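Local coordinates for protein guanidinopropionase (Pseudomonas aeruginosa, PDB 3NIQ) that hydrolyses 3-guanidinopropanoate to beta-alanine and urea, using two manganese ions in each subunit of a homohexamer, at residues P21-L26 with T301-L306; V42-G47 with R103-F108; D148-T153 with T254-G259. All coordinates share one frame; numbering follows the deposited sequence.

Interaction 1. Residues P21-L26 with T301-L306; sequences PTFMRL and TMMFEL
Met303 meets the ring of Phe23 in a Met-aromatic contact that joins the N-terminal loop of this arginase-family alpha/beta fold to helix 294-317. Its methyl CE lies over the centre of the phenyl face, 3.8 Å from the ring centroid and only 10° off the normal, a CH-pi arrangement for which phenylalanine offers a flat apolar face. The sulfur approaches obliquely, with Met303 SD 3.7 Å from Phe23 CD1. Met303 reaches this far because CG is anti to the backbone N (chi1 -174°) and the unbranched chain stays extended beyond it.

Met24 comes in beside this pair with a chain bent at chi2. Its CE touches Met303 CG at 3.8 Å and Phe304 CB at 3.9 Å, and sits at the edge of the Phe304 ring, near its plane. A flexible, apolar thioether suits a place between Met303 and Phe304 on the helix.

Further out, Val122 of strand 118-123 touches Phe23, Leu120 and Val122 touch Met303, and Tyr80 packs on Met24 and Phe304. Backbone bonds from Arg25 N to Thr22 O and from Leu26 N to Phe23 O turn the loop. Phe23 N is held by Asp87 OD2, and Met24 N by Ser65 OG.

Interaction 2. Residues V42-G47 with R103-F108; sequences VPWDGG and RRIEGF
Ile105 turns CG1 away from its own carbonyl carbon (chi1 -64°) and then runs on with CD1 anti to CA (chi2 168°), which carries the methyl straight off the helix toward Val42 and Trp44. Trp44 answers with CG anti to its backbone N (chi1 -180°), swinging the indole to the same place.

The meeting is therefore made by a single methyl group. Ile105 CD1 comes within 3.3 Å of Trp44 CE3, a close approach. It lies 3.2 Å above the plane of the Trp44 indole, displaced toward the rim on the benzene side. The same methyl, Ile105 CD1, touches Val42 CG1 at 3.7 Å, so it fits into the angle between a flat aromatic group and a branched aliphatic one. Each residue type suits its task: the longer branch of isoleucine extends a methyl from the helix, branched valine packs close to the backbone, and tryptophan gives a broad surface. All three are buried, and the contact is purely apolar.

Between Val42 and Trp44 the chain makes an inverse gamma turn centred on Pro43, closed by a weak bond from Trp44 N to Val42 O. The restricted backbone of proline is well adapted to this tight kink, and before and after it the side chains of Val42 and Trp44 both face helix 98-114.

Trp44 also packs on Leu98, Ser101 and Leu102 of helix 98-114, and its side chain lies about 9 Å from that of the manganese ligand His126. Val42 is bonded through its backbone to Val122 of strand 118-123, and Ile105 also packs on Pro131 of helix 129-136. The contact thus seats helix 98-114 against the loop leaving strand 37-42, next to the edge strand 85-90.

Interaction 3. Residues D148-T153 with T254-G259; sequences DAHSDT and TPEIGG. With MN (manganese (II) ion), chain E; MN (manganese (II) ion), chain D.
His150 and Glu256 are joined by a His-carboxylate hydrogen bond at the dinuclear manganese site typical of ureohydrolases. NE2 of His150 donates to Glu256 OE2 over 2.8 Å, nearly straight at 167°. A bend at chi2 (-75°) brings the Glu256 carboxylate back to the ring. The acceptor lies close to the imidazole plane and is met on the anti side of the carboxylate, whose plane is turned 71° from the ring. A second hydrogen bond, from His150 N to Asp148 OD1, forms an Asx turn that shapes the metal-binding loop.

The other ring nitrogen, His150 ND1, binds one manganese ion at 2.4 Å. With NE2 tied to Glu256, the imidazole is fixed in rotation, making Glu256 a second-shell residue. Asp148, with two carboxylate oxygens, bridges the ions: Asp148 OD1 lies 2.1 Å from the manganese that His150 binds, and Asp148 OD2 is 2.2 Å from the other. Asp152 OD2 binds this other ion, while Asp152 OD1 accepts from the metal-bridging water at 2.6 Å. In arginase such a bridging oxygen is thought to attack the guanidinium carbon. His126, Asp240 and Asp242 complete the site.

Close contacts surround the ring. Thr254 O lies at its edge, 3.2 Å from His150 CE1. Among apolar groups, Thr254 CG2 touches NE2, and small Ala149 CB sits over one face, displaced toward its rim, and meets Glu256 CG at 3.8 Å.

Arg69 of a neighbouring subunit forms a salt bridge with Glu256. Residues 148-153 follow strand 142-147 and residues 254-259 lie between strand 235-240 and helix 262-270, so the loops meet beyond the C-terminal ends of adjacent parallel strands.

Overall arrangement
The chain enters interaction 1 at residues 21-26, before the first sheet strand, and completes it only at 301-306 on the last helix, so this contact encloses the other two. Interaction 2 opens at the end of strand 37-42 and closes a loop of 55 residues at helix 98-114, tying the loop after strand 37-42 to that helix. Interaction 3 follows in series, opening after strand 142-147 and closing after strand 235-240 around the metal site; none of the loops cross. Interactions 1 and 3 lie on opposite sides of the chain's centre, yet the hexamer brings them together: Ile257 packs on Thr301 of a neighbouring subunit.

Interaction 1. Residues P21-L26 with T301-L306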
ATOM      1  N   PRO A  21      -8.381 -17.670  13.972  1.00 23.14           N
ATOM      2  CA  PRO A  21      -7.478 -18.089  12.893  1.00 24.01           C
ATOM      3  C   PRO A  21      -6.294 -18.971  13.332  1.00 24.22           C
ATOM      4  O   PRO A  21      -5.172 -18.487  13.470  1.00 25.06           O
ATOM      5  CB  PRO A  21      -6.995 -16.756  12.295  1.00 23.03           C
ATOM      6  CG  PRO A  21      -7.071 -15.779  13.426  1.00 23.88           C
ATOM      7  CD  PRO A  21      -8.262 -16.228  14.273  1.00 23.88           C
ATOM      8  N   THR A  22      -6.548 -20.263  13.513  1.00 23.38           N
ATOM      9  CA  THR A  22      -5.474 -21.236  13.731  1.00 22.58           C
ATOM     10  C   THR A  22      -5.007 -21.798  12.382  1.00 21.77           C
ATOM     11  O   THR A  22      -5.703 -21.661  11.381  1.00 20.91           O
ATOM     12  CB  THR A  22      -5.997 -22.426  14.546  1.00 22.00           C
ATOM     13  OG1 THR A  22      -7.184 -22.908  13.922  1.00 21.87           O
ATOM     14  CG2 THR A  22      -6.328 -22.027  15.973  1.00 23.61           C
ATOM     15  N   PHE A  23      -3.852 -22.470  12.348  1.00 21.13           N
ATOM     16  CA  PHE A  23      -3.407 -23.075  11.096  1.00 20.42           C
ATOM     17  C   PHE A  23      -4.505 -23.972  10.536  1.00 21.15           C
ATOM     18  O   PHE A  23      -5.005 -24.850  11.240  1.00 21.43           O
ATOM     19  CB  PHE A  23      -2.135 -23.902  11.301  1.00 20.99           C
ATOM     20  CG  PHE A  23      -0.898 -23.080  11.451  1.00 21.05           C
ATOM     21  CD1 PHE A  23      -0.539 -22.151  10.460  1.00 19.44           C
ATOM     22  CD2 PHE A  23      -0.072 -23.245  12.567  1.00 19.54           C
ATOM     23  CE1 PHE A  23       0.628 -21.378  10.593  1.00 17.53           C
ATOM     24  CE2 PHE A  23       1.102 -22.505  12.693  1.00 19.07           C
ATOM     25  CZ  PHE A  23       1.438 -21.546  11.702  1.00 17.69           C
ATOM     26  N   MET A  24      -4.876 -23.731   9.277  1.00 21.50           N
ATOM     27  CA  MET A  24      -5.888 -24.518   8.560  1.00 22.18           C
ATOM     28  C   MET A  24      -7.230 -24.540   9.311  1.00 22.22           C
ATOM     29  O   MET A  24      -8.044 -25.416   9.067  1.00 23.47           O
ATOM     30  CB  MET A  24      -5.396 -25.958   8.316  1.00 22.47           C
ATOM     31  CG  MET A  24      -3.944 -26.081   7.802  1.00 23.05           C
ATOM     32  SD  MET A  24      -3.720 -25.311   6.202  1.00 25.24           S
ATOM     33  CE  MET A  24      -1.949 -25.605   5.936  1.00 22.09           C
ATOM     34  N   ARG A  25      -7.428 -23.595  10.240  1.00 21.94           N
ATOM     35  CA  ARG A  25      -8.625 -23.550  11.112  1.00 23.61           C
ATOM     36  C   ARG A  25      -8.866 -24.860  11.848  1.00 23.80           C
ATOM     37  O   ARG A  25     -10.012 -25.289  12.039  1.00 24.55           O
ATOM     38  CB  ARG A  25      -9.883 -23.137  10.320  1.00 24.42           C
ATOM     39  CG  ARG A  25      -9.719 -21.791   9.574  1.00 26.48           C
ATOM     40  CD  ARG A  25     -11.053 -21.087   9.356  1.00 26.52           C
ATOM     41  NE  ARG A  25     -11.899 -21.821   8.420  1.00 23.36           N
ATOM     42  CZ  ARG A  25     -13.195 -21.570   8.238  1.00 25.95           C
ATOM     43  NH1 ARG A  25     -13.802 -20.602   8.923  1.00 24.12           N
ATOM     44  NH2 ARG A  25     -13.886 -22.284   7.372  1.00 22.76           N
ATOM     45  N   LEU A  26      -7.779 -25.486  12.273  1.00 23.03           N
ATOM     46  CA  LEU A  26      -7.844 -26.718  13.042  1.00 22.94           C
ATOM     47  C   LEU A  26      -7.983 -26.360  14.514  1.00 23.85           C
ATOM     48  O   LEU A  26      -7.814 -25.177  14.886  1.00 23.64           O
ATOM     49  CB  LEU A  26      -6.563 -27.554  12.794  1.00 21.79           C
ATOM     50  CG  LEU A  26      -6.437 -28.242  11.428  1.00 22.94           C
ATOM     51  CD1 LEU A  26      -4.982 -28.534  11.081  1.00 25.39           C
ATOM     52  CD2 LEU A  26      -7.225 -29.551  11.358  1.00 25.06           C
ATOM     53  N   THR A 301      -0.142 -22.052   1.471  1.00 16.41           N
ATOM     54  CA  THR A 301      -0.378 -23.074   0.452  1.00 16.14           C
ATOM     55  C   THR A 301       0.761 -24.109   0.401  1.00 16.68           C
ATOM     56  O   THR A 301       0.510 -25.303   0.393  1.00 16.28           O
ATOM     57  CB  THR A 301      -0.579 -22.462  -0.947  1.00 17.24           C
ATOM     58  OG1 THR A 301      -1.559 -21.419  -0.888  1.00 17.62           O
ATOM     59  CG2 THR A 301      -1.093 -23.545  -1.915  1.00 15.89           C
ATOM     60  N   MET A 302       2.011 -23.657   0.397  1.00 15.63           N
ATOM     61  CA  MET A 302       3.135 -24.604   0.457  1.00 15.82           C
ATOM     62  C   MET A 302       3.066 -25.448   1.747  1.00 15.58           C
ATOM     63  O   MET A 302       3.344 -26.650   1.734  1.00 16.68           O
ATOM     64  CB  MET A 302       4.463 -23.861   0.334  1.00 16.04           C
ATOM     65  CG  MET A 302       4.603 -23.064  -0.973  1.00 16.88           C
ATOM     66  SD  MET A 302       4.350 -24.091  -2.446  1.00 18.84           S
ATOM     67  CE  MET A 302       5.465 -25.463  -2.130  1.00 17.29           C
ATOM     68  N   MET A 303       2.626 -24.833   2.836  1.00 16.09           N
ATOM     69  CA  MET A 303       2.430 -25.558   4.084  1.00 16.44           C
ATOM     70  C   MET A 303       1.449 -26.714   3.852  1.00 16.81           C
ATOM     71  O   MET A 303       1.719 -27.863   4.230  1.00 16.09           O
ATOM     72  CB  MET A 303       1.870 -24.615   5.154  1.00 17.50           C
ATOM     73  CG  MET A 303       1.773 -25.254   6.555  1.00 17.35           C
ATOM     74  SD  MET A 303       1.196 -24.105   7.798  1.00 20.04           S
ATOM     75  CE  MET A 303       1.730 -24.960   9.288  1.00 19.84           C
ATOM     76  N   PHE A 304       0.315 -26.407   3.218  1.00 17.46           N
ATOM     77  CA  PHE A 304      -0.644 -27.456   2.868  1.00 19.02           C
ATOM     78  C   PHE A 304      -0.047 -28.516   1.932  1.00 19.41           C
ATOM     79  O   PHE A 304      -0.277 -29.712   2.133  1.00 21.11           O
ATOM     80  CB  PHE A 304      -1.912 -26.867   2.253  1.00 19.38           C
ATOM     81  CG  PHE A 304      -2.970 -27.902   1.977  1.00 19.97           C
ATOM     82  CD1 PHE A 304      -3.729 -28.431   3.013  1.00 20.45           C
ATOM     83  CD2 PHE A 304      -3.193 -28.365   0.689  1.00 22.34           C
ATOM     84  CE1 PHE A 304      -4.686 -29.405   2.779  1.00 20.52           C
ATOM     85  CE2 PHE A 304      -4.184 -29.354   0.447  1.00 21.26           C
ATOM     86  CZ  PHE A 304      -4.914 -29.848   1.487  1.00 21.46           C
ATOM     87  N   GLU A 305       0.694 -28.095   0.902  1.00 18.85           N
ATOM     88  CA  GLU A 305       1.301 -29.064  -0.023  1.00 19.22           C
ATOM     89  C   GLU A 305       2.176 -30.045   0.778  1.00 18.93           C
ATOM     90  O   GLU A 305       2.124 -31.251   0.564  1.00 19.76           O
ATOM     91  CB  GLU A 305       2.174 -28.385  -1.083  1.00 18.50           C
ATOM     92  CG  GLU A 305       1.473 -27.361  -1.973  1.00 19.20           C
ATOM     93  CD  GLU A 305       0.683 -28.009  -3.088  1.00 20.95           C
ATOM     94  OE1 GLU A 305       0.916 -29.208  -3.375  1.00 19.75           O
ATOM     95  OE2 GLU A 305      -0.179 -27.320  -3.668  1.00 19.50           O
ATOM     96  N   LEU A 306       2.973 -29.498   1.692  1.00 18.40           N
ATOM     97  CA  LEU A 306       3.884 -30.280   2.538  1.00 17.44           C
ATOM     98  C   LEU A 306       3.145 -31.147   3.553  1.00 18.64           C
ATOM     99  O   LEU A 306       3.577 -32.271   3.845  1.00 18.28           O
ATOM    100  CB  LEU A 306       4.844 -29.353   3.281  1.00 16.34           C
ATOM    101  CG  LEU A 306       5.903 -28.672   2.430  1.00 13.98           C
ATOM    102  CD1 LEU A 306       6.538 -27.529   3.232  1.00 15.16           C
ATOM    103  CD2 LEU A 306       6.953 -29.658   1.937  1.00 15.35           C
TER

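Interaction 2. Residues V42-G47 with R103-F108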
ATOM      1  N   VAL A  42       7.149 -20.558  14.488  1.00 16.30           N
ATOM      2  CA  VAL A  42       8.361 -20.118  15.175  1.00 17.28           C
ATOM      3  C   VAL A  42       8.636 -18.644  14.874  1.00 17.77           C
ATOM      4  O   VAL A  42       9.393 -18.304  13.943  1.00 18.13           O
ATOM      5  CB  VAL A  42       9.552 -20.960  14.819  1.00 17.92           C
ATOM      6  CG1 VAL A  42      10.689 -20.616  15.774  1.00 19.93           C
ATOM      7  CG2 VAL A  42       9.187 -22.456  14.880  1.00 19.08           C
ATOM      8  N   PRO A  43       8.015 -17.766  15.665  1.00 18.25           N
ATOM      9  CA  PRO A  43       7.986 -16.339  15.363  1.00 18.52           C
ATOM     10  C   PRO A  43       9.273 -15.677  15.826  1.00 18.73           C
ATOM     11  O   PRO A  43       9.295 -15.025  16.857  1.00 18.62           O
ATOM     12  CB  PRO A  43       6.770 -15.847  16.154  1.00 17.76           C
ATOM     13  CG  PRO A  43       6.685 -16.793  17.343  1.00 17.72           C
ATOM     14  CD  PRO A  43       7.144 -18.121  16.813  1.00 18.42           C
ATOM     15  N   TRP A  44      10.341 -15.852  15.051  1.00 19.10           N
ATOM     16  CA  TRP A  44      11.674 -15.497  15.515  1.00 18.64           C
ATOM     17  C   TRP A  44      12.553 -15.057  14.351  1.00 18.41           C
ATOM     18  O   TRP A  44      12.723 -15.785  13.363  1.00 17.33           O
ATOM     19  CB  TRP A  44      12.284 -16.704  16.228  1.00 19.26           C
ATOM     20  CG  TRP A  44      13.664 -16.467  16.760  1.00 20.29           C
ATOM     21  CD1 TRP A  44      14.080 -15.412  17.522  1.00 20.85           C
ATOM     22  CD2 TRP A  44      14.805 -17.318  16.592  1.00 22.47           C
ATOM     23  NE1 TRP A  44      15.415 -15.552  17.834  1.00 21.45           N
ATOM     24  CE2 TRP A  44      15.885 -16.707  17.272  1.00 20.88           C
ATOM     25  CE3 TRP A  44      15.021 -18.541  15.930  1.00 21.66           C
ATOM     26  CZ2 TRP A  44      17.163 -17.267  17.312  1.00 23.17           C
ATOM     27  CZ3 TRP A  44      16.301 -19.110  15.982  1.00 20.58           C
ATOM     28  CH2 TRP A  44      17.350 -18.469  16.678  1.00 23.24           C
ATOM     29  N   ASP A  45      13.076 -13.841  14.429  1.00 18.19           N
ATOM     30  CA  ASP A  45      13.961 -13.357  13.357  1.00 19.01           C
ATOM     31  C   ASP A  45      15.257 -12.745  13.903  1.00 18.14           C
ATOM     32  O   ASP A  45      15.881 -11.888  13.264  1.00 17.57           O
ATOM     33  CB  ASP A  45      13.217 -12.399  12.391  1.00 17.61           C
ATOM     34  CG  ASP A  45      12.616 -11.175  13.101  1.00 20.56           C
ATOM     35  OD1 ASP A  45      13.030 -10.849  14.246  1.00 20.32           O
ATOM     36  OD2 ASP A  45      11.715 -10.543  12.505  1.00 18.12           O
ATOM     37  N   GLY A  46      15.663 -13.211  15.080  1.00 18.94           N
ATOM     38  CA  GLY A  46      16.950 -12.812  15.687  1.00 20.08           C
ATOM     39  C   GLY A  46      18.162 -13.036  14.772  1.00 20.90           C
ATOM     40  O   GLY A  46      19.164 -12.308  14.854  1.00 21.41           O
ATOM     41  N   GLY A  47      18.080 -14.028  13.891  1.00 20.66           N
ATOM     42  CA  GLY A  47      19.176 -14.319  12.962  1.00 19.02           C
ATOM     43  C   GLY A  47      19.244 -13.394  11.747  1.00 20.74           C
ATOM     44  O   GLY A  47      20.137 -13.545  10.892  1.00 20.49           O
ATOM     45  N   ARG A 103      18.062 -21.958  22.576  1.00 22.14           N
ATOM     46  CA  ARG A 103      17.847 -22.945  23.633  1.00 21.92           C
ATOM     47  C   ARG A 103      16.369 -23.302  23.771  1.00 22.06           C
ATOM     48  O   ARG A 103      16.008 -24.481  23.830  1.00 20.14           O
ATOM     49  CB  ARG A 103      18.371 -22.441  24.982  1.00 22.42           C
ATOM     50  CG  ARG A 103      18.235 -23.466  26.125  1.00 25.61           C
ATOM     51  CD  ARG A 103      18.622 -22.849  27.506  1.00 29.53           C
ATOM     52  NE  ARG A 103      17.770 -21.698  27.825  1.00 34.59           N
ATOM     53  CZ  ARG A 103      16.554 -21.783  28.378  1.00 35.72           C
ATOM     54  NH1 ARG A 103      16.039 -22.974  28.694  1.00 34.92           N
ATOM     55  NH2 ARG A 103      15.841 -20.674  28.599  1.00 29.08           N
ATOM     56  N   ARG A 104      15.525 -22.273  23.851  1.00 22.25           N
ATOM     57  CA  ARG A 104      14.106 -22.482  24.137  1.00 22.75           C
ATOM     58  C   ARG A 104      13.424 -23.203  22.980  1.00 21.98           C
ATOM     59  O   ARG A 104      12.623 -24.124  23.185  1.00 20.35           O
ATOM     60  CB  ARG A 104      13.430 -21.146  24.450  1.00 23.89           C
ATOM     61  CG  ARG A 104      13.798 -20.637  25.862  1.00 27.85           C
ATOM     62  CD  ARG A 104      13.638 -19.136  26.022  1.00 34.51           C
ATOM     63  NE  ARG A 104      12.237 -18.740  26.057  1.00 40.39           N
ATOM     64  CZ  ARG A 104      11.778 -17.639  26.649  1.00 41.97           C
ATOM     65  NH1 ARG A 104      12.615 -16.816  27.266  1.00 42.37           N
ATOM     66  NH2 ARG A 104      10.479 -17.368  26.621  1.00 43.15           N
ATOM     67  N   ILE A 105      13.787 -22.813  21.755  1.00 20.15           N
ATOM     68  CA  ILE A 105      13.185 -23.437  20.588  1.00 20.01           C
ATOM     69  C   ILE A 105      13.537 -24.908  20.499  1.00 18.88           C
ATOM     70  O   ILE A 105      12.653 -25.741  20.258  1.00 19.02           O
ATOM     71  CB  ILE A 105      13.551 -22.719  19.277  1.00 18.88           C
ATOM     72  CG1 ILE A 105      12.976 -21.293  19.305  1.00 20.70           C
ATOM     73  CG2 ILE A 105      13.041 -23.531  18.098  1.00 19.44           C
ATOM     74  CD1 ILE A 105      13.504 -20.371  18.209  1.00 20.72           C
ATOM     75  N   GLU A 106      14.813 -25.241  20.700  1.00 19.28           N
ATOM     76  CA  GLU A 106      15.227 -26.648  20.660  1.00 19.08           C
ATOM     77  C   GLU A 106      14.483 -27.475  21.729  1.00 18.91           C
ATOM     78  O   GLU A 106      14.082 -28.611  21.468  1.00 19.97           O
ATOM     79  CB  GLU A 106      16.747 -26.799  20.853  1.00 19.42           C
ATOM     80  CG  GLU A 106      17.178 -28.281  20.933  1.00 20.13           C
ATOM     81  CD  GLU A 106      18.683 -28.501  21.117  1.00 21.71           C
ATOM     82  OE1 GLU A 106      19.464 -27.518  21.079  1.00 20.52           O
ATOM     83  OE2 GLU A 106      19.076 -29.674  21.284  1.00 20.57           O
ATOM     84  N   GLY A 107      14.343 -26.910  22.932  1.00 19.95           N
ATOM     85  CA  GLY A 107      13.668 -27.594  24.043  1.00 19.91           C
ATOM     86  C   GLY A 107      12.238 -27.970  23.676  1.00 20.77           C
ATOM     87  O   GLY A 107      11.788 -29.082  23.934  1.00 19.95           O
ATOM     88  N   PHE A 108      11.536 -27.044  23.026  1.00 20.30           N
ATOM     89  CA  PHE A 108      10.207 -27.312  22.518  1.00 19.71           C
ATOM     90  C   PHE A 108      10.208 -28.461  21.507  1.00 19.62           C
ATOM     91  O   PHE A 108       9.407 -29.401  21.602  1.00 18.79           O
ATOM     92  CB  PHE A 108       9.654 -26.030  21.881  1.00 20.25           C
ATOM     93  CG  PHE A 108       8.229 -26.144  21.412  1.00 22.07           C
ATOM     94  CD1 PHE A 108       7.176 -26.039  22.317  1.00 23.89           C
ATOM     95  CD2 PHE A 108       7.945 -26.326  20.066  1.00 22.68           C
ATOM     96  CE1 PHE A 108       5.829 -26.135  21.882  1.00 27.12           C
ATOM     97  CE2 PHE A 108       6.619 -26.434  19.616  1.00 25.39           C
ATOM     98  CZ  PHE A 108       5.556 -26.340  20.533  1.00 27.60           C
TER

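Interaction 3. Residues D148-T153 with T254-G259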
ATOM      1  N   ASP A 148      15.775 -22.585  -1.889  1.00 16.95           N
ATOM      2  CA  ASP A 148      16.281 -21.308  -1.404  1.00 16.85           C
ATOM      3  C   ASP A 148      17.001 -20.524  -2.508  1.00 18.37           C
ATOM      4  O   ASP A 148      17.614 -21.117  -3.404  1.00 18.38           O
ATOM      5  CB  ASP A 148      17.265 -21.573  -0.243  1.00 16.87           C
ATOM      6  CG  ASP A 148      17.343 -20.429   0.769  1.00 18.39           C
ATOM      7  OD1 ASP A 148      17.443 -19.242   0.392  1.00 16.33           O
ATOM      8  OD2 ASP A 148      17.324 -20.723   1.970  1.00 19.01           O
ATOM      9  N   ALA A 149      16.944 -19.191  -2.433  1.00 18.71           N
ATOM     10  CA  ALA A 149      17.836 -18.375  -3.253  1.00 19.83           C
ATOM     11  C   ALA A 149      19.283 -18.408  -2.717  1.00 19.81           C
ATOM     12  O   ALA A 149      20.214 -18.025  -3.431  1.00 20.02           O
ATOM     13  CB  ALA A 149      17.334 -16.931  -3.338  1.00 18.31           C
ATOM     14  N   HIS A 150      19.450 -18.851  -1.469  1.00 20.08           N
ATOM     15  CA  HIS A 150      20.757 -18.828  -0.771  1.00 20.53           C
ATOM     16  C   HIS A 150      21.117 -20.181  -0.118  1.00 20.95           C
ATOM     17  O   HIS A 150      20.260 -20.870   0.431  1.00 19.69           O
ATOM     18  CB  HIS A 150      20.766 -17.749   0.318  1.00 20.72           C
ATOM     19  CG  HIS A 150      20.135 -16.460  -0.109  1.00 21.93           C
ATOM     20  ND1 HIS A 150      18.813 -16.159   0.145  1.00 20.86           N
ATOM     21  CD2 HIS A 150      20.654 -15.387  -0.758  1.00 19.66           C
ATOM     22  CE1 HIS A 150      18.533 -14.968  -0.361  1.00 22.63           C
ATOM     23  NE2 HIS A 150      19.635 -14.477  -0.906  1.00 23.87           N
ATOM     24  N   SER A 151      22.397 -20.540  -0.145  1.00 22.48           N
ATOM     25  CA  SER A 151      22.810 -21.800   0.466  1.00 22.60           C
ATOM     26  C   SER A 151      22.689 -21.808   1.984  1.00 21.48           C
ATOM     27  O   SER A 151      22.493 -22.877   2.582  1.00 20.19           O
ATOM     28  CB  SER A 151      24.226 -22.185   0.012  1.00 23.69           C
ATOM     29  OG  SER A 151      25.159 -21.218   0.471  1.00 29.17           O
ATOM     30  N   ASP A 152      22.816 -20.637   2.619  1.00 20.96           N
ATOM     31  CA  ASP A 152      22.718 -20.535   4.088  1.00 21.58           C
ATOM     32  C   ASP A 152      23.766 -21.422   4.774  1.00 21.50           C
ATOM     33  O   ASP A 152      23.498 -22.059   5.803  1.00 18.06           O
ATOM     34  CB  ASP A 152      21.324 -20.962   4.600  1.00 21.44           C
ATOM     35  CG  ASP A 152      20.221 -19.998   4.192  1.00 23.63           C
ATOM     36  OD1 ASP A 152      20.549 -18.917   3.689  1.00 21.97           O
ATOM     37  OD2 ASP A 152      19.026 -20.331   4.364  1.00 21.54           O
ATOM     38  N   THR A 153      24.940 -21.507   4.171  1.00 23.20           N
ATOM     39  CA  THR A 153      26.040 -22.250   4.770  1.00 23.93           C
ATOM     40  C   THR A 153      27.227 -21.318   5.024  1.00 26.44           C
ATOM     41  O   THR A 153      28.387 -21.738   4.931  1.00 26.74           O
ATOM     42  CB  THR A 153      26.502 -23.411   3.867  1.00 23.81           C
ATOM     43  OG1 THR A 153      26.685 -22.929   2.525  1.00 23.17           O
ATOM     44  CG2 THR A 153      25.490 -24.536   3.865  1.00 22.63           C
ATOM     45  N   THR A 254      15.290 -11.095   2.228  1.00 20.14           N
ATOM     46  CA  THR A 254      16.426 -11.031   1.292  1.00 20.95           C
ATOM     47  C   THR A 254      16.038 -11.432  -0.128  1.00 19.90           C
ATOM     48  O   THR A 254      16.471 -12.488  -0.627  1.00 20.74           O
ATOM     49  CB  THR A 254      17.588 -11.922   1.810  1.00 22.71           C
ATOM     50  OG1 THR A 254      17.853 -11.577   3.173  1.00 23.49           O
ATOM     51  CG2 THR A 254      18.873 -11.702   0.973  1.00 25.36           C
ATOM     52  N   PRO A 255      15.221 -10.594  -0.803  1.00 19.94           N
ATOM     53  CA  PRO A 255      14.759 -10.955  -2.156  1.00 18.75           C
ATOM     54  C   PRO A 255      15.910 -10.988  -3.164  1.00 19.04           C
ATOM     55  O   PRO A 255      16.866 -10.214  -3.037  1.00 18.52           O
ATOM     56  CB  PRO A 255      13.772  -9.829  -2.506  1.00 19.28           C
ATOM     57  CG  PRO A 255      14.287  -8.608  -1.698  1.00 17.64           C
ATOM     58  CD  PRO A 255      14.801  -9.225  -0.402  1.00 19.24           C
ATOM     59  N   GLU A 256      15.813 -11.887  -4.144  1.00 16.50           N
ATOM     60  CA  GLU A 256      16.740 -11.935  -5.271  1.00 17.05           C
ATOM     61  C   GLU A 256      15.879 -12.131  -6.515  1.00 17.22           C
ATOM     62  O   GLU A 256      15.109 -13.090  -6.572  1.00 17.64           O
ATOM     63  CB  GLU A 256      17.706 -13.126  -5.157  1.00 17.65           C
ATOM     64  CG  GLU A 256      18.434 -13.275  -3.810  1.00 18.89           C
ATOM     65  CD  GLU A 256      19.562 -12.264  -3.613  1.00 21.49           C
ATOM     66  OE1 GLU A 256      19.930 -11.586  -4.601  1.00 18.87           O
ATOM     67  OE2 GLU A 256      20.077 -12.151  -2.475  1.00 23.56           O
ATOM     68  N   ILE A 257      15.993 -11.245  -7.508  1.00 17.37           N
ATOM     69  CA  ILE A 257      15.093 -11.326  -8.674  1.00 16.29           C
ATOM     70  C   ILE A 257      15.399 -12.567  -9.540  1.00 18.25           C
ATOM     71  O   ILE A 257      16.462 -13.199  -9.384  1.00 17.74           O
ATOM     72  CB  ILE A 257      15.159 -10.045  -9.548  1.00 16.90           C
ATOM     73  CG1 ILE A 257      16.533  -9.877 -10.199  1.00 15.94           C
ATOM     74  CG2 ILE A 257      14.800  -8.767  -8.722  1.00 15.04           C
ATOM     75  CD1 ILE A 257      16.479  -8.857 -11.382  1.00 19.34           C
ATOM     76  N   GLY A 258      14.465 -12.916 -10.422  1.00 18.47           N
ATOM     77  CA  GLY A 258      14.668 -14.023 -11.376  1.00 18.92           C
ATOM     78  C   GLY A 258      14.588 -15.377 -10.692  1.00 19.47           C
ATOM     79  O   GLY A 258      15.497 -16.203 -10.837  1.00 19.12           O
ATOM     80  N   GLY A 259      13.501 -15.606  -9.949  1.00 18.95           N
ATOM     81  CA  GLY A 259      13.350 -16.848  -9.165  1.00 18.20           C
ATOM     82  C   GLY A 259      12.315 -17.828  -9.674  1.00 18.63           C
ATOM     83  O   GLY A 259      11.824 -17.725 -10.783  1.00 18.08           O
TER
HETATM   84 MN    MN E1602      17.085 -17.392   1.285  1.00 24.40          MN
HETATM   85 MN    MN D1601      17.148 -19.396   3.734  1.00 24.47          MN
HETATM   86  O   HOH W   1      18.491 -17.514   3.015  1.00 24.87           O